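Local coordinates for PFC0360w protein (Plasmodium falciparum, PDB 3NI8) that probably activates the ATPase of the chaperone Hsp90, as a malaria-parasite member of the AHA1 family, at residues T24-V29 and I105-N110; S98-E103 and L114-N119. All blocks are in the same frame, centred on the assembly; numbering follows the deposited sequence. Where two conformers were deposited one is given.

Interaction 1: residues T24-V29 and I105-N110; sequences TEEYYV and ISVKEN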
loop_
_atom_site.group_PDB
_atom_site.type_symbol
_atom_site.label_atom_id
_atom_site.label_comp_id
_atom_site.label_asym_id
_atom_site.label_seq_id
_atom_site.Cartn_x
_atom_site.Cartn_y
_atom_site.Cartn_z
ATOM N N THR A 24 -6.084 10.480 -0.853
ATOM C CA THR A 24 -5.699 11.099 -2.122
ATOM C C THR A 24 -4.541 12.052 -1.870
ATOM O O THR A 24 -4.597 12.855 -0.930
ATOM C CB THR A 24 -6.908 11.834 -2.780
ATOM O OG1 THR A 24 -7.910 10.865 -3.151
ATOM C CG2 THR A 24 -6.483 12.583 -4.016
ATOM N N GLU A 25 -3.481 11.931 -2.679
ATOM C CA GLU A 25 -2.261 12.761 -2.579
ATOM C C GLU A 25 -1.624 12.988 -3.960
ATOM O O GLU A 25 -1.664 12.101 -4.815
ATOM C CB GLU A 25 -1.217 12.099 -1.670
ATOM C CG GLU A 25 -1.617 11.900 -0.219
ATOM C CD GLU A 25 -1.806 13.207 0.517
ATOM O OE1 GLU A 25 -1.371 14.251 -0.016
ATOM O OE2 GLU A 25 -2.399 13.193 1.621
ATOM N N GLU A 26 -1.013 14.154 -4.172
ATOM C CA GLU A 26 -0.350 14.445 -5.445
ATOM C C GLU A 26 1.150 14.636 -5.260
ATOM O O GLU A 26 1.607 15.269 -4.293
ATOM C CB GLU A 26 -0.982 15.663 -6.146
ATOM C CG GLU A 26 -2.454 15.469 -6.526
ATOM C CD GLU A 26 -3.127 16.737 -7.016
ATOM O OE1 GLU A 26 -2.525 17.458 -7.847
ATOM O OE2 GLU A 26 -4.267 17.011 -6.581
ATOM N N TYR A 27 1.911 14.083 -6.192
ATOM C CA TYR A 27 3.363 14.145 -6.118
ATOM C C TYR A 27 3.925 14.715 -7.408
ATOM O O TYR A 27 3.387 14.449 -8.489
ATOM C CB TYR A 27 3.947 12.752 -5.853
ATOM C CG TYR A 27 3.605 12.205 -4.473
ATOM C CD1 TYR A 27 4.487 12.350 -3.421
ATOM C CD2 TYR A 27 2.389 11.551 -4.230
ATOM C CE1 TYR A 27 4.181 11.865 -2.159
ATOM C CE2 TYR A 27 2.074 11.067 -2.975
ATOM C CZ TYR A 27 2.975 11.224 -1.942
ATOM O OH TYR A 27 2.697 10.738 -0.682
ATOM N N TYR A 28 5.002 15.488 -7.291
ATOM C CA TYR A 28 5.637 16.114 -8.444
ATOM C C TYR A 28 6.658 15.184 -9.067
ATOM O O TYR A 28 7.827 15.517 -9.240
ATOM C CB TYR A 28 6.235 17.461 -8.059
ATOM C CG TYR A 28 5.170 18.452 -7.635
ATOM C CD1 TYR A 28 4.252 18.965 -8.575
ATOM C CD2 TYR A 28 5.050 18.852 -6.308
ATOM C CE1 TYR A 28 3.266 19.876 -8.202
ATOM C CE2 TYR A 28 4.061 19.758 -5.916
ATOM C CZ TYR A 28 3.176 20.269 -6.874
ATOM O OH TYR A 28 2.195 21.172 -6.509
ATOM N N VAL A 29 6.166 14.023 -9.461
ATOM C CA VAL A 29 6.988 12.944 -9.923
ATOM C C VAL A 29 6.041 12.133 -10.833
ATOM O O VAL A 29 4.826 12.161 -10.626
ATOM C CB VAL A 29 7.530 12.162 -8.671
ATOM C CG1 VAL A 29 6.802 10.827 -8.461
ATOM C CG2 VAL A 29 9.011 11.989 -8.755
ATOM N N ILE A 105 -2.419 8.431 -11.364
ATOM C CA ILE A 105 -3.042 9.153 -12.464
ATOM C C ILE A 105 -2.192 10.347 -12.873
ATOM O O ILE A 105 -1.884 11.217 -12.056
ATOM C CB ILE A 105 -4.458 9.651 -12.039
ATOM C CG1 ILE A 105 -5.378 8.463 -11.657
ATOM C CG2 ILE A 105 -5.085 10.573 -13.122
ATOM C CD1 ILE A 105 -6.394 8.802 -10.538
ATOM N N SER A 106 -1.819 10.411 -14.148
ATOM C CA SER A 106 -1.007 11.528 -14.660
ATOM C C SER A 106 -1.797 12.836 -14.789
ATOM O O SER A 106 -2.620 12.989 -15.700
ATOM C CB SER A 106 -0.388 11.161 -16.006
ATOM O OG SER A 106 0.493 12.182 -16.444
ATOM N N VAL A 107 -1.542 13.771 -13.873
ATOM C CA VAL A 107 -2.222 15.064 -13.849
ATOM C C VAL A 107 -1.656 15.888 -15.012
ATOM O O VAL A 107 -2.399 16.396 -15.868
ATOM C CB VAL A 107 -2.047 15.794 -12.491
ATOM C CG1 VAL A 107 -2.421 17.279 -12.605
ATOM C CG2 VAL A 107 -2.895 15.131 -11.410
ATOM N N LYS A 108 -0.335 16.009 -15.020
ATOM C CA LYS A 108 0.410 16.574 -16.134
ATOM C C LYS A 108 1.799 15.924 -16.102
ATOM O O LYS A 108 2.004 14.934 -15.380
ATOM C CB LYS A 108 0.464 18.106 -16.058
ATOM C CG LYS A 108 0.730 18.696 -14.661
ATOM C CD LYS A 108 0.729 20.226 -14.708
ATOM C CE LYS A 108 0.781 20.856 -13.315
ATOM N NZ LYS A 108 2.009 20.484 -12.540
ATOM N N GLU A 109 2.735 16.435 -16.898
ATOM C CA GLU A 109 4.100 15.912 -16.867
ATOM C C GLU A 109 4.784 16.118 -15.507
ATOM O O GLU A 109 4.746 17.216 -14.919
ATOM C CB GLU A 109 4.950 16.422 -18.043
ATOM C CG GLU A 109 5.084 17.926 -18.176
ATOM C CD GLU A 109 5.283 18.364 -19.636
ATOM O OE1 GLU A 109 5.107 19.576 -19.911
ATOM O OE2 GLU A 109 5.597 17.505 -20.506
ATOM N N ASN A 110 5.360 15.016 -15.017
ATOM C CA ASN A 110 6.008 14.934 -13.708
ATOM C C ASN A 110 5.126 15.427 -12.567
ATOM O O ASN A 110 5.569 16.170 -11.705
ATOM C CB ASN A 110 7.367 15.647 -13.725
ATOM C CG ASN A 110 8.327 15.032 -14.714
ATOM O OD1 ASN A 110 8.181 13.873 -15.090
ATOM N ND2 ASN A 110 9.305 15.800 -15.151
#
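The carbonyl oxygen of Asn110 rests on the face of the Tyr28-Val29 peptide, and this is where 24-29 and 105-110 come closest. Asn110 O lies 3.0 Å from Tyr28 C, almost straight above the peptide plane, and its approach makes about 98° with the Tyr28 C=O bond. That placement explains why no hydrogen bond forms with Val29 N, although Asn110 O is only 3.2 Å from Val29 N: the N-H lies in the peptide plane, at a poor angle to an acceptor overhead. Val29 N turns instead to Tyr27 O in a weak 3.0 Å bond, closing an inverse gamma turn centred on Tyr28. The contact is therefore dipolar and steric, with Asn110 O also 3.9 Å from Tyr28 CB. With CG anti to its own carbonyl carbon (chi1 -64°), the Tyr28 side chain presents its ring edge to this oxygen, and its ring meets that of His111 edge-to-face.

Away from this point the segments diverge. Their CA atoms are 4.4 Å apart at Val29 and Asn110 but 8.6 Å apart at Glu26 and Val107. Here a single loose touch remains, Glu26 OE1 to Val107 CG2 at 4.3 Å, beside the exposed Val107. Glu26 OE1 is hydrogen-bonded to His111 NE2, and Lys108 NZ bonds to ND1 of the same ring, so His111 links the two segments that barely meet directly. The total buried surface, 206 Å², fits a contact at the protein surface. Strand 111-119 runs between strands 21-27 and 98-106, so the gamma turn that follows edge strand 21-27 meets the connection of the hairpin 98-106/111-119, within the antiparallel sheet of the AHA1-like, helix-grip fold.

Interaction 2: residues S98-E103 and L114-N119; sequences STVTVE and LKLTHN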
loop_
_atom_site.group_PDB
_atom_site.type_symbol
_atom_site.label_atom_id
_atom_site.label_comp_id
_atom_site.label_asym_id
_atom_site.label_seq_id
_atom_site.Cartn_x
_atom_site.Cartn_y
_atom_site.Cartn_z
ATOM N N SER A 98 -8.451 -7.746 3.254
ATOM C CA SER A 98 -8.970 -6.497 2.724
ATOM C C SER A 98 -8.562 -6.353 1.247
ATOM O O SER A 98 -7.835 -7.198 0.703
ATOM C CB SER A 98 -8.489 -5.316 3.571
ATOM O OG SER A 98 -7.112 -5.085 3.350
ATOM N N THR A 99 -9.031 -5.286 0.607
ATOM C CA THR A 99 -8.673 -4.995 -0.768
ATOM C C THR A 99 -8.036 -3.628 -0.812
ATOM O O THR A 99 -8.625 -2.636 -0.339
ATOM C CB THR A 99 -9.918 -4.971 -1.665
ATOM O OG1 THR A 99 -10.578 -6.234 -1.586
ATOM C CG2 THR A 99 -9.573 -4.686 -3.106
ATOM N N VAL A 100 -6.825 -3.574 -1.361
ATOM C CA VAL A 100 -6.165 -2.306 -1.601
ATOM C C VAL A 100 -6.085 -2.056 -3.110
ATOM O O VAL A 100 -5.643 -2.907 -3.876
ATOM C CB VAL A 100 -4.756 -2.245 -0.939
ATOM C CG1 VAL A 100 -4.007 -0.948 -1.360
ATOM C CG2 VAL A 100 -4.864 -2.328 0.586
ATOM N N THR A 101 -6.544 -0.888 -3.527
ATOM C CA THR A 101 -6.444 -0.473 -4.922
ATOM C C THR A 101 -5.641 0.815 -4.939
ATOM O O THR A 101 -5.909 1.720 -4.137
ATOM C CB THR A 101 -7.844 -0.188 -5.507
ATOM O OG1 THR A 101 -8.657 -1.368 -5.392
ATOM C CG2 THR A 101 -7.750 0.259 -6.952
ATOM N N VAL A 102 -4.655 0.911 -5.817
ATOM C CA VAL A 102 -3.837 2.114 -5.865
ATOM C C VAL A 102 -3.791 2.586 -7.301
ATOM O O VAL A 102 -3.410 1.834 -8.202
ATOM C CB VAL A 102 -2.382 1.903 -5.318
ATOM C CG1 VAL A 102 -1.716 3.276 -4.957
ATOM C CG2 VAL A 102 -2.343 0.960 -4.105
ATOM N N GLU A 103 -4.228 3.820 -7.513
ATOM C CA GLU A 103 -4.200 4.434 -8.821
ATOM C C GLU A 103 -3.139 5.531 -8.855
ATOM O O GLU A 103 -2.987 6.315 -7.892
ATOM C CB GLU A 103 -5.574 5.005 -9.182
ATOM C CG GLU A 103 -6.666 3.952 -9.349
ATOM C CD GLU A 103 -8.070 4.558 -9.316
ATOM O OE1 GLU A 103 -8.725 4.438 -8.254
ATOM O OE2 GLU A 103 -8.498 5.182 -10.328
ATOM N N LEU A 114 -1.976 10.342 -6.745
ATOM C CA LEU A 114 -2.054 9.066 -6.041
ATOM C C LEU A 114 -3.387 8.943 -5.286
ATOM O O LEU A 114 -3.705 9.739 -4.413
ATOM C CB LEU A 114 -0.853 8.912 -5.103
ATOM C CG LEU A 114 -0.636 7.657 -4.243
ATOM C CD1 LEU A 114 -0.778 6.424 -5.069
ATOM C CD2 LEU A 114 0.756 7.685 -3.591
ATOM N N LYS A 115 -4.158 7.926 -5.645
ATOM C CA LYS A 115 -5.430 7.659 -4.998
ATOM C C LYS A 115 -5.418 6.237 -4.454
ATOM O O LYS A 115 -5.478 5.258 -5.218
ATOM C CB LYS A 115 -6.590 7.904 -5.983
ATOM C CG LYS A 115 -7.960 7.491 -5.485
ATOM C CD LYS A 115 -9.072 8.025 -6.418
ATOM C CE LYS A 115 -10.225 7.007 -6.560
ATOM N NZ LYS A 115 -11.415 7.534 -7.309
ATOM N N LEU A 116 -5.310 6.122 -3.132
ATOM C CA LEU A 116 -5.378 4.824 -2.490
ATOM C C LEU A 116 -6.766 4.532 -1.862
ATOM O O LEU A 116 -7.263 5.307 -1.028
ATOM C CB LEU A 116 -4.248 4.667 -1.463
ATOM C CG LEU A 116 -4.042 3.257 -0.881
ATOM C CD1 LEU A 116 -2.622 3.108 -0.411
ATOM C CD2 LEU A 116 -5.007 2.923 0.268
ATOM N N THR A 117 -7.366 3.407 -2.274
ATOM C CA THR A 117 -8.631 2.925 -1.703
ATOM C C THR A 117 -8.439 1.622 -0.928
ATOM O O THR A 117 -7.958 0.624 -1.473
ATOM C CB THR A 117 -9.748 2.694 -2.777
ATOM O OG1 THR A 117 -9.756 3.767 -3.714
ATOM C CG2 THR A 117 -11.105 2.626 -2.119
ATOM N N HIS A 118 -8.850 1.631 0.335
ATOM C CA HIS A 118 -8.735 0.451 1.180
ATOM C C HIS A 118 -10.156 0.035 1.593
ATOM O O HIS A 118 -10.810 0.753 2.356
ATOM C CB HIS A 118 -7.853 0.787 2.395
ATOM C CG HIS A 118 -7.176 -0.393 3.018
ATOM N ND1 HIS A 118 -5.973 -0.285 3.680
ATOM C CD2 HIS A 118 -7.522 -1.705 3.073
ATOM C CE1 HIS A 118 -5.606 -1.478 4.121
ATOM N NE2 HIS A 118 -6.525 -2.358 3.760
ATOM N N ASN A 119 -10.629 -1.093 1.043
ATOM C CA ASN A 119 -11.996 -1.625 1.270
ATOM C C ASN A 119 -11.943 -2.913 2.071
ATOM O O ASN A 119 -10.890 -3.539 2.177
ATOM C CB ASN A 119 -12.703 -2.003 -0.051
ATOM C CG ASN A 119 -12.918 -0.828 -0.984
ATOM O OD1 ASN A 119 -12.460 -0.861 -2.128
ATOM N ND2 ASN A 119 -13.609 0.207 -0.519
HETATM O O HOH W 1 -10.009 -1.399 -3.028
HETATM O O HOH W 2 -7.913 3.886 -5.540
#
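Ser98 and His118 meet through a hydrogen bond: NE2 of His118 donates to OG of Ser98 over 2.8 Å, with OG close to the ring plane. Val100 covers one ring face; its CG2 stands 3.6 Å from the centroid of the His118 ring, 8° off the normal, a CH-pi contact. The imidazole comes to lie beside Ser98 OG and under this methyl because chi1 of His118 (-155°) sets CG opposite the backbone N. Along the same face, Val102 CG1 packs on Leu114 CD1 at 3.3 Å.

The backbones carry these side chains as an antiparallel beta hairpin, the axes at 169°, with hydrogen-bonded pairs Thr99-Asn119, Thr101-Thr117 and Glu103-Lys115 alternating with the non-hydrogen-bonded Val100-His118 and Val102-Leu116. On the threonine face, one water joins Thr101 OG1 to Asn119 OD1, and another joins Glu103 OE1 to Thr117 OG1. Glu103 and Lys115 lie side by side, OE1 touching Lys115 CE at 3.4 Å, but OE1 is 4.2 Å from NZ, beyond a salt bridge.

Further out, Trp87 O is hydrogen-bonded to Ser98 OG, positioning it for NE2, while Trp140 NE1 bonds to His118 ND1; with both nitrogens engaged, the ring's rotation is fixed. Trp140 belongs to helix 132-150, which packs on the Val100, Leu116 and His118 face.

How the interactions relate
Strand 111-119 couples the two interactions, whose centres lie 16 Å apart. The strand pairs with 98-106 in interaction 2 and with 21-27 on its other side, where Glu25 O and Leu114 N, 2.6 Å apart, probably share a hydrogen bond. Side chains add to the join: Tyr27 CE2 packs on Leu114 CD2 at 3.7 Å. Interaction 2 sits near the middle of the protein, its centre about 7 Å from that of the chain, whereas interaction 1 lies about 17 Å out, at the connecting end of the hairpin. A bound isopropyl alcohol, probably from the crystallisation liquor, is about 6 Å from the Val102 side chain of interaction 2.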